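Local coordinates for Glyoxalase/bleomycin resisance protein/dioxygenase (Streptomyces sp. CB03234, PDB 5UJP) that binds calcium and riboflavin and, as a member of the glyoxalase/bleomycin resistance/dioxygenase superfamily, may have dioxygenase activity, at residues A[5-10]-A[50-55]; A[11-16]-A[35-40]; A[84-89]-A[100-105]. All blocks are in the same frame, centred on the assembly; numbering follows the deposited sequence.

Interaction 1: residues A[5-10]-A[50-55]; sequences FSVPVS and LVLVDW
Val7 sits at the apolar centre, between two leucines of the neighbouring strand. Its CG2, anti to the carbonyl carbon, lies 4.0 Å from CB of Leu50, and the two side chains cross obliquely. Its CB lies 4.0 Å from CD2 of Leu52. Tyr19 of helix 12-23 packs on Val7 and Leu52 on this face. On the other face Val53 packs against Ser6, with its CG1 and CG2 both near the serine CB. Val53 CB also stands over the centre of the Trp55 ring, 3.7 Å above its plane. The Ser6 hydroxyl bonds to Gly66 O of the second subunit.

The backbones are joined by four nearly straight bonds. Val51 N donates to Phe5 O at 2.8 Å, and Val7 N to Val51 O at 2.8 Å. Val53 N donates to Val7 O at 2.9 Å. The last, Val9 N to Val53 O at 2.8 Å, runs nearly along the C=O axis. At the exposed end Asp54 CB touches Val9 O at 3.4 Å. This is a parallel strand pair, strand 3-8 beside 48-53, in the first βαβββ module of the vicinal oxygen chelate fold.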
loop_
_atom_site.group_PDB
_atom_site.type_symbol
_atom_site.label_atom_id
_atom_site.label_comp_id
_atom_site.label_asym_id
_atom_site.label_seq_id
_atom_site.Cartn_x
_atom_site.Cartn_y
_atom_site.Cartn_z
ATOM N N PHE A 5 -2.750 2.626 -2.975
ATOM C CA PHE A 5 -2.862 2.471 -1.534
ATOM C C PHE A 5 -3.587 3.673 -0.942
ATOM O O PHE A 5 -3.386 4.811 -1.385
ATOM C CB PHE A 5 -1.466 2.355 -0.873
ATOM C CG PHE A 5 -1.502 1.858 0.544
ATOM C CD1 PHE A 5 -1.843 2.702 1.590
ATOM C CD2 PHE A 5 -1.197 0.538 0.828
ATOM C CE1 PHE A 5 -1.886 2.234 2.887
ATOM C CE2 PHE A 5 -1.225 0.067 2.121
ATOM C CZ PHE A 5 -1.569 0.913 3.151
ATOM N N SER A 6 -4.396 3.424 0.099
ATOM C CA SER A 6 -5.173 4.471 0.754
ATOM C C SER A 6 -4.475 4.922 2.025
ATOM O O SER A 6 -4.263 4.124 2.939
ATOM C CB SER A 6 -6.601 3.993 1.065
ATOM O OG SER A 6 -7.294 3.692 -0.114
ATOM N N VAL A 7 -4.126 6.200 2.081
ATOM C CA VAL A 7 -3.399 6.780 3.205
ATOM C C VAL A 7 -4.429 7.464 4.100
ATOM O O VAL A 7 -5.153 8.346 3.616
ATOM C CB VAL A 7 -2.357 7.783 2.703
ATOM C CG1 VAL A 7 -1.631 8.407 3.902
ATOM C CG2 VAL A 7 -1.368 7.069 1.759
ATOM N N PRO A 8 -4.511 7.114 5.384
ATOM C CA PRO A 8 -5.549 7.713 6.249
ATOM C C PRO A 8 -5.104 9.081 6.758
ATOM O O PRO A 8 -4.112 9.204 7.500
ATOM C CB PRO A 8 -5.668 6.699 7.395
ATOM C CG PRO A 8 -4.302 6.130 7.486
ATOM C CD PRO A 8 -3.767 6.057 6.086
ATOM N N VAL A 9 -5.889 10.118 6.406
ATOM C CA VAL A 9 -5.568 11.485 6.810
ATOM C C VAL A 9 -6.745 12.085 7.577
ATOM O O VAL A 9 -7.878 11.611 7.501
ATOM C CB VAL A 9 -5.186 12.371 5.602
ATOM C CG1 VAL A 9 -3.978 11.756 4.817
ATOM C CG2 VAL A 9 -6.411 12.607 4.729
ATOM N N SER A 10 -6.445 13.132 8.358
ATOM C CA SER A 10 -7.489 13.789 9.142
ATOM C C SER A 10 -8.105 14.975 8.426
ATOM O O SER A 10 -9.265 15.319 8.688
ATOM C CB SER A 10 -6.945 14.275 10.491
ATOM O OG SER A 10 -5.966 15.287 10.336
ATOM N N LEU A 50 -1.257 6.982 -4.400
ATOM C CA LEU A 50 -1.784 7.088 -3.042
ATOM C C LEU A 50 -3.098 7.848 -3.127
ATOM O O LEU A 50 -3.179 8.883 -3.790
ATOM C CB LEU A 50 -0.810 7.848 -2.109
ATOM C CG LEU A 50 0.640 7.366 -2.085
ATOM C CD1 LEU A 50 1.511 8.231 -1.154
ATOM C CD2 LEU A 50 0.668 5.909 -1.637
ATOM N N VAL A 51 -4.113 7.353 -2.440
ATOM C CA VAL A 51 -5.368 8.060 -2.288
ATOM C C VAL A 51 -5.436 8.525 -0.847
ATOM O O VAL A 51 -5.269 7.733 0.093
ATOM C CB VAL A 51 -6.571 7.177 -2.658
ATOM C CG1 VAL A 51 -7.851 8.023 -2.696
ATOM C CG2 VAL A 51 -6.324 6.522 -3.992
ATOM N N LEU A 52 -5.734 9.809 -0.662
ATOM C CA LEU A 52 -5.648 10.436 0.645
ATOM C C LEU A 52 -7.063 10.464 1.200
ATOM O O LEU A 52 -7.872 11.315 0.813
ATOM C CB LEU A 52 -5.064 11.847 0.501
ATOM C CG LEU A 52 -3.748 11.908 -0.286
ATOM C CD1 LEU A 52 -3.237 13.365 -0.393
ATOM C CD2 LEU A 52 -2.649 11.027 0.353
ATOM N N VAL A 53 -7.365 9.525 2.100
ATOM C CA VAL A 53 -8.736 9.194 2.464
ATOM C C VAL A 53 -9.012 9.520 3.930
ATOM O O VAL A 53 -8.124 9.589 4.779
ATOM C CB VAL A 53 -9.116 7.723 2.179
ATOM C CG1 VAL A 53 -8.739 7.313 0.751
ATOM C CG2 VAL A 53 -8.445 6.780 3.189
ATOM N N ASP A 54 -10.301 9.664 4.241
ATOM C CA ASP A 54 -10.682 9.886 5.627
ATOM C C ASP A 54 -11.849 9.021 6.070
ATOM O O ASP A 54 -12.466 9.328 7.103
ATOM C CB ASP A 54 -10.905 11.382 5.940
ATOM C CG ASP A 54 -12.042 11.993 5.115
ATOM O OD1 ASP A 54 -12.617 11.301 4.256
ATOM O OD2 ASP A 54 -12.343 13.202 5.302
ATOM N N TRP A 55 -12.164 7.959 5.323
ATOM C CA TRP A 55 -13.387 7.192 5.538
ATOM C C TRP A 55 -13.181 5.732 5.956
ATOM O O TRP A 55 -14.149 4.966 5.954
ATOM C CB TRP A 55 -14.272 7.249 4.289
ATOM C CG TRP A 55 -13.592 6.795 3.032
ATOM C CD1 TRP A 55 -13.370 5.504 2.623
ATOM C CD2 TRP A 55 -13.120 7.642 1.982
ATOM N NE1 TRP A 55 -12.723 5.508 1.383
ATOM C CE2 TRP A 55 -12.572 6.811 0.975
ATOM C CE3 TRP A 55 -13.092 9.034 1.802
ATOM C CZ2 TRP A 55 -12.026 7.326 -0.200
ATOM C CZ3 TRP A 55 -12.536 9.535 0.651
ATOM C CH2 TRP A 55 -11.994 8.685 -0.331
#

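Interaction 2: residues A[11-16]-A[35-40]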
loop_
_atom_site.group_PDB
_atom_site.type_symbol
_atom_site.label_atom_id
_atom_site.label_comp_id
_atom_site.label_asym_id
_atom_site.label_seq_id
_atom_site.Cartn_x
_atom_site.Cartn_y
_atom_site.Cartn_z
ATOM N N ASP A 11 -7.336 15.647 7.582
ATOM C CA ASP A 11 -7.774 16.840 6.875
ATOM C C ASP A 11 -7.261 16.709 5.446
ATOM O O ASP A 11 -6.048 16.786 5.201
ATOM C CB ASP A 11 -7.217 18.086 7.572
ATOM C CG ASP A 11 -7.724 19.376 6.962
ATOM O OD1 ASP A 11 -7.719 19.502 5.721
ATOM O OD2 ASP A 11 -8.122 20.289 7.732
ATOM N N GLN A 12 -8.183 16.488 4.504
ATOM C CA GLN A 12 -7.764 16.208 3.135
ATOM C C GLN A 12 -7.126 17.415 2.466
ATOM O O GLN A 12 -6.266 17.247 1.604
ATOM C CB GLN A 12 -8.944 15.724 2.308
ATOM C CG GLN A 12 -9.390 14.317 2.713
ATOM C CD GLN A 12 -10.560 13.827 1.877
ATOM O OE1 GLN A 12 -11.628 14.412 1.905
ATOM N NE2 GLN A 12 -10.348 12.730 1.127
ATOM N N GLU A 13 -7.579 18.623 2.776
ATOM C CA GLU A 13 -6.982 19.794 2.144
ATOM C C GLU A 13 -5.537 19.983 2.589
ATOM O O GLU A 13 -4.653 20.258 1.762
ATOM C CB GLU A 13 -7.805 21.043 2.458
ATOM C CG GLU A 13 -7.374 22.208 1.583
ATOM C CD GLU A 13 -7.660 21.968 0.106
ATOM O OE1 GLU A 13 -8.588 21.196 -0.194
ATOM O OE2 GLU A 13 -6.981 22.565 -0.759
ATOM N N LYS A 14 -5.273 19.825 3.885
ATOM C CA LYS A 14 -3.890 19.894 4.367
ATOM C C LYS A 14 -3.058 18.755 3.794
ATOM O O LYS A 14 -1.870 18.938 3.525
ATOM C CB LYS A 14 -3.845 19.850 5.906
ATOM C CG LYS A 14 -4.525 21.082 6.574
ATOM C CD LYS A 14 -4.468 21.059 8.085
ATOM C CE LYS A 14 -5.103 22.303 8.724
ATOM N NZ LYS A 14 -5.166 22.175 10.195
ATOM N N ALA A 15 -3.649 17.583 3.601
ATOM C CA ALA A 15 -2.915 16.479 2.997
ATOM C C ALA A 15 -2.588 16.780 1.541
ATOM O O ALA A 15 -1.496 16.456 1.064
ATOM C CB ALA A 15 -3.719 15.185 3.130
ATOM N N LYS A 16 -3.521 17.388 0.814
ATOM C CA LYS A 16 -3.202 17.783 -0.559
ATOM C C LYS A 16 -2.025 18.755 -0.615
ATOM O O LYS A 16 -1.109 18.600 -1.446
ATOM C CB LYS A 16 -4.416 18.415 -1.217
ATOM C CG LYS A 16 -4.212 18.830 -2.644
ATOM C CD LYS A 16 -5.515 19.370 -3.240
ATOM C CE LYS A 16 -5.395 19.699 -4.727
ATOM N NZ LYS A 16 -6.643 20.388 -5.261
ATOM N N HIS A 35 -17.192 7.314 -1.469
ATOM C CA HIS A 35 -17.138 7.388 -0.016
ATOM C C HIS A 35 -16.754 8.764 0.497
ATOM O O HIS A 35 -16.778 8.993 1.705
ATOM C CB HIS A 35 -16.160 6.353 0.539
ATOM C CG HIS A 35 -16.560 4.947 0.246
ATOM N ND1 HIS A 35 -17.414 4.243 1.057
ATOM C CD2 HIS A 35 -16.256 4.120 -0.786
ATOM C CE1 HIS A 35 -17.607 3.037 0.555
ATOM N NE2 HIS A 35 -16.953 2.948 -0.584
ATOM N N GLY A 36 -16.438 9.686 -0.395
ATOM C CA GLY A 36 -15.907 10.963 0.028
ATOM C C GLY A 36 -15.140 11.594 -1.116
ATOM O O GLY A 36 -15.218 11.144 -2.252
ATOM N N ARG A 37 -14.385 12.621 -0.774
ATOM C CA ARG A 37 -13.522 13.289 -1.744
ATOM C C ARG A 37 -12.415 12.344 -2.194
ATOM O O ARG A 37 -11.634 11.864 -1.365
ATOM C CB ARG A 37 -12.952 14.532 -1.079
ATOM C CG ARG A 37 -12.002 15.324 -1.941
ATOM C CD ARG A 37 -11.475 16.534 -1.143
ATOM N NE ARG A 37 -10.533 17.341 -1.895
ATOM C CZ ARG A 37 -9.935 18.407 -1.387
ATOM N NH1 ARG A 37 -10.197 18.784 -0.135
ATOM N NH2 ARG A 37 -9.081 19.102 -2.117
ATOM N N TRP A 38 -12.371 12.048 -3.499
ATOM C CA TRP A 38 -11.358 11.163 -4.064
ATOM C C TRP A 38 -10.165 12.023 -4.465
ATOM O O TRP A 38 -10.231 12.776 -5.446
ATOM C CB TRP A 38 -11.914 10.369 -5.256
ATOM C CG TRP A 38 -10.892 9.411 -5.843
ATOM C CD1 TRP A 38 -9.952 9.676 -6.824
ATOM C CD2 TRP A 38 -10.662 8.045 -5.437
ATOM N NE1 TRP A 38 -9.207 8.543 -7.080
ATOM C CE2 TRP A 38 -9.601 7.541 -6.229
ATOM C CE3 TRP A 38 -11.251 7.206 -4.488
ATOM C CZ2 TRP A 38 -9.131 6.234 -6.099
ATOM C CZ3 TRP A 38 -10.799 5.902 -4.377
ATOM C CH2 TRP A 38 -9.731 5.436 -5.172
ATOM N N LEU A 39 -9.083 11.909 -3.701
ATOM C CA LEU A 39 -7.903 12.761 -3.827
ATOM C C LEU A 39 -6.728 11.814 -4.033
ATOM O O LEU A 39 -6.324 11.111 -3.096
ATOM C CB LEU A 39 -7.749 13.578 -2.546
ATOM C CG LEU A 39 -6.519 14.497 -2.462
ATOM C CD1 LEU A 39 -6.419 15.479 -3.654
ATOM C CD2 LEU A 39 -6.515 15.234 -1.096
ATOM N N GLN A 40 -6.202 11.779 -5.259
ATOM C CA GLN A 40 -5.256 10.753 -5.670
ATOM C C GLN A 40 -3.981 11.398 -6.198
ATOM O O GLN A 40 -4.047 12.298 -7.040
ATOM C CB GLN A 40 -5.891 9.856 -6.735
ATOM C CG GLN A 40 -5.016 8.680 -7.161
ATOM C CD GLN A 40 -5.717 7.802 -8.167
ATOM O OE1 GLN A 40 -6.859 8.058 -8.548
ATOM N NE2 GLN A 40 -5.027 6.806 -8.639
HETATM O O HOH W 1 -13.833 12.799 2.030
#
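Arg37 leaves strand 37-42 with its CB directed at helix 12-23. CB lies 3.3 Å from Gln12 OE1. CG and CD stay beside the same oxygen, CD at 3.7 Å from Gln12 OE1. The chain is fully extended from CG to NE, with CG anti to the backbone N (chi1 178°). It therefore runs past Gln12 in the opposite direction and reaches the first turn of the helix. There NH1 and NH2 grip Glu13 end-on in a salt bridge, both donating a hydrogen bond to the single oxygen OE1. Arg37 NH2 and Glu13 OE1 are 2.9 Å apart. The oxygen lies in the guanidinium plane, and the carboxylate is turned 23° from that plane. Glu13 gets there by a bend at chi2 (65°). NH2 also lies 3.7 Å from CD of Lys16, whose chain crosses at about a right angle. Asp30 forms salt bridges with both Lys16 NZ and Arg37 NH2, which probably eases the repulsion between these like charges.

The contact packs the helix of a βαβββ module on its own sheet, nearly parallel to strand 37-42. Beside the charged groups, Leu39 CD2 meets Lys16 CB at 3.8 Å and Gln12 O at 3.4 Å. The Gln12 amide fixes the strand backbone through both its ends. NE2 donates to a lone pair of Arg37 O at 2.9 Å and also bonds Leu52 O. OE1 accepts from a water that in turn accepts from Arg37 N. At the helix start, Asp11 is the N-cap, and its OD1 accepts from Lys14 N at 3.1 Å.

Interaction 3: residues A[84-89]-A[100-105]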
loop_
_atom_site.group_PDB
_atom_site.type_symbol
_atom_site.label_atom_id
_atom_site.label_comp_id
_atom_site.label_asym_id
_atom_site.label_seq_id
_atom_site.Cartn_x
_atom_site.Cartn_y
_atom_site.Cartn_z
ATOM N N ARG A 84 12.324 21.824 2.980
ATOM C CA ARG A 84 10.947 22.285 3.025
ATOM C C ARG A 84 10.293 22.061 4.377
ATOM O O ARG A 84 9.055 22.107 4.477
ATOM C CB ARG A 84 10.144 21.661 1.887
ATOM C CG ARG A 84 10.540 22.192 0.535
ATOM C CD ARG A 84 9.910 21.393 -0.576
ATOM N NE ARG A 84 10.191 22.013 -1.861
ATOM C CZ ARG A 84 9.263 22.412 -2.724
ATOM N NH1 ARG A 84 7.974 22.216 -2.463
ATOM N NH2 ARG A 84 9.623 22.993 -3.864
ATOM N N GLY A 85 11.088 21.767 5.401
ATOM C CA GLY A 85 10.560 21.602 6.741
ATOM C C GLY A 85 9.962 20.252 7.049
ATOM O O GLY A 85 9.111 20.144 7.945
ATOM N N VAL A 86 10.370 19.205 6.339
ATOM C CA VAL A 86 9.824 17.886 6.581
ATOM C C VAL A 86 10.810 17.073 7.400
ATOM O O VAL A 86 12.008 17.090 7.132
ATOM C CB VAL A 86 9.508 17.197 5.245
ATOM C CG1 VAL A 86 9.003 15.753 5.485
ATOM C CG2 VAL A 86 8.497 18.016 4.469
ATOM N N ALA A 87 10.296 16.313 8.370
ATOM C CA ALA A 87 11.140 15.435 9.172
ATOM C C ALA A 87 11.555 14.219 8.350
ATOM O O ALA A 87 10.695 13.507 7.824
ATOM C CB ALA A 87 10.381 14.969 10.413
ATOM N N VAL A 88 12.867 13.957 8.287
ATOM C CA VAL A 88 13.416 12.843 7.510
ATOM C C VAL A 88 14.350 11.987 8.359
ATOM O O VAL A 88 15.240 12.507 9.045
ATOM C CB VAL A 88 14.149 13.298 6.240
ATOM C CG1 VAL A 88 14.819 12.124 5.582
ATOM C CG2 VAL A 88 13.216 14.016 5.282
ATOM N N ASP A 89 14.183 10.668 8.270
ATOM C CA ASP A 89 15.072 9.689 8.889
ATOM C C ASP A 89 15.838 9.010 7.765
ATOM O O ASP A 89 15.248 8.339 6.906
ATOM C CB ASP A 89 14.255 8.670 9.681
ATOM C CG ASP A 89 15.118 7.677 10.462
ATOM O OD1 ASP A 89 16.348 7.796 10.463
ATOM O OD2 ASP A 89 14.533 6.774 11.115
ATOM N N ALA A 100 15.019 5.943 3.021
ATOM C CA ALA A 100 14.758 6.976 4.000
ATOM C C ALA A 100 13.273 7.005 4.286
ATOM O O ALA A 100 12.461 6.507 3.502
ATOM C CB ALA A 100 15.151 8.349 3.465
HETATM N N MSE A 101 12.905 7.583 5.443
HETATM C CA MSE A 101 11.502 7.674 5.840
HETATM C C MSE A 101 11.184 9.116 6.155
HETATM O O MSE A 101 12.038 9.843 6.671
HETATM C CB MSE A 101 11.275 6.830 7.099
HETATM C CG MSE A 101 12.123 5.573 7.154
HETATM SE SE MSE A 101 11.713 4.305 5.715
HETATM C CE MSE A 101 9.902 3.842 6.254
ATOM N N PHE A 102 9.974 9.541 5.859
ATOM C CA PHE A 102 9.500 10.823 6.303
ATOM C C PHE A 102 8.040 10.714 6.725
ATOM O O PHE A 102 7.335 9.757 6.382
ATOM C CB PHE A 102 9.673 11.900 5.230
ATOM C CG PHE A 102 8.863 11.678 3.952
ATOM C CD1 PHE A 102 9.362 10.922 2.901
ATOM C CD2 PHE A 102 7.624 12.328 3.778
ATOM C CE1 PHE A 102 8.649 10.769 1.720
ATOM C CE2 PHE A 102 6.906 12.172 2.604
ATOM C CZ PHE A 102 7.406 11.362 1.569
ATOM N N SER A 103 7.592 11.682 7.501
ATOM C CA SER A 103 6.260 11.662 8.072
ATOM C C SER A 103 5.425 12.778 7.464
ATOM O O SER A 103 5.939 13.875 7.193
ATOM C CB SER A 103 6.335 11.896 9.590
ATOM O OG SER A 103 6.825 10.757 10.280
ATOM N N ASP A 104 4.136 12.500 7.265
ATOM C CA ASP A 104 3.195 13.525 6.848
ATOM C C ASP A 104 2.635 14.246 8.073
ATOM O O ASP A 104 2.974 13.900 9.216
ATOM C CB ASP A 104 2.157 12.901 5.877
ATOM C CG ASP A 104 1.014 12.194 6.545
ATOM O OD1 ASP A 104 0.983 12.054 7.775
ATOM O OD2 ASP A 104 0.112 11.718 5.796
ATOM N N PRO A 105 1.804 15.270 7.873
ATOM C CA PRO A 105 1.259 16.015 9.029
ATOM C C PRO A 105 0.555 15.176 10.074
ATOM O O PRO A 105 0.596 15.521 11.267
ATOM C CB PRO A 105 0.259 16.971 8.378
ATOM C CG PRO A 105 0.909 17.317 7.064
ATOM C CD PRO A 105 1.464 15.949 6.603
HETATM O O HOH W 2 6.852 15.888 8.310
#
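A beta hairpin, strands 88-94 and 97-103, is joined here at its end far from the turn. Asp89 and Met101, a selenomethionine, form an antiparallel hydrogen-bonded pair. Asp89 N donates to Met101 O at 2.8 Å, nearly along the C=O axis. Met101 N returns a bond to Asp89 O at 2.9 Å. Val88 and Phe102 make the next, non-hydrogen-bonded pair. Val88 CG2 reaches Phe102 CB at 4.1 Å, and Val88 CG1 faces Ala100 CB at 4.3 Å. This face packs on helix 74-83, with Cys78 against Val88 and Ala100, and Leu81 against Phe102.

The hairpin belongs to the second βαβββ module of the fold, and the approach to it follows the helix end. Gly85, with positive phi, is the C' residue of a Schellman motif that ends helix 74-83. Val86 comes next. Its CG1 is anti to the backbone N and lies 3.9 Å from Phe102 CB. Phe102 holds CG in the crowded position between backbone N and carbonyl carbon (chi1 64°), and its ring leads away toward Ile110 and Leu112 of strand 109-113. Before Val88, at Ala87 and Ser103, the backbones draw apart. Ala87 O touches Phe102 CB at 3.2 Å, while the buried Ser103 N has no hydrogen-bond partner. A water links the two segments here: it donates to Ser103 O at 2.5 Å and accepts a weak bond from Ala87 N.

From the N terminus, strand 3-8 leads straight into helix 12-23, so interactions 1 and 2 begin one after the other. Interaction 2 closes first, when strand 37-42 comes back beside the helix. Interaction 1 closes later, when strand 48-53 pairs with 3-8, and so encloses interaction 2. The two touch, because strands 37-42 and 48-53 are neighbours in one sheet. Interaction 3 follows in series and closes a short hairpin loop in the other sheet. Its centre lies about 18 Å from that of interaction 1, yet Asp104 OD2 packs against Val7 and Val9 where the two halves of the chain meet.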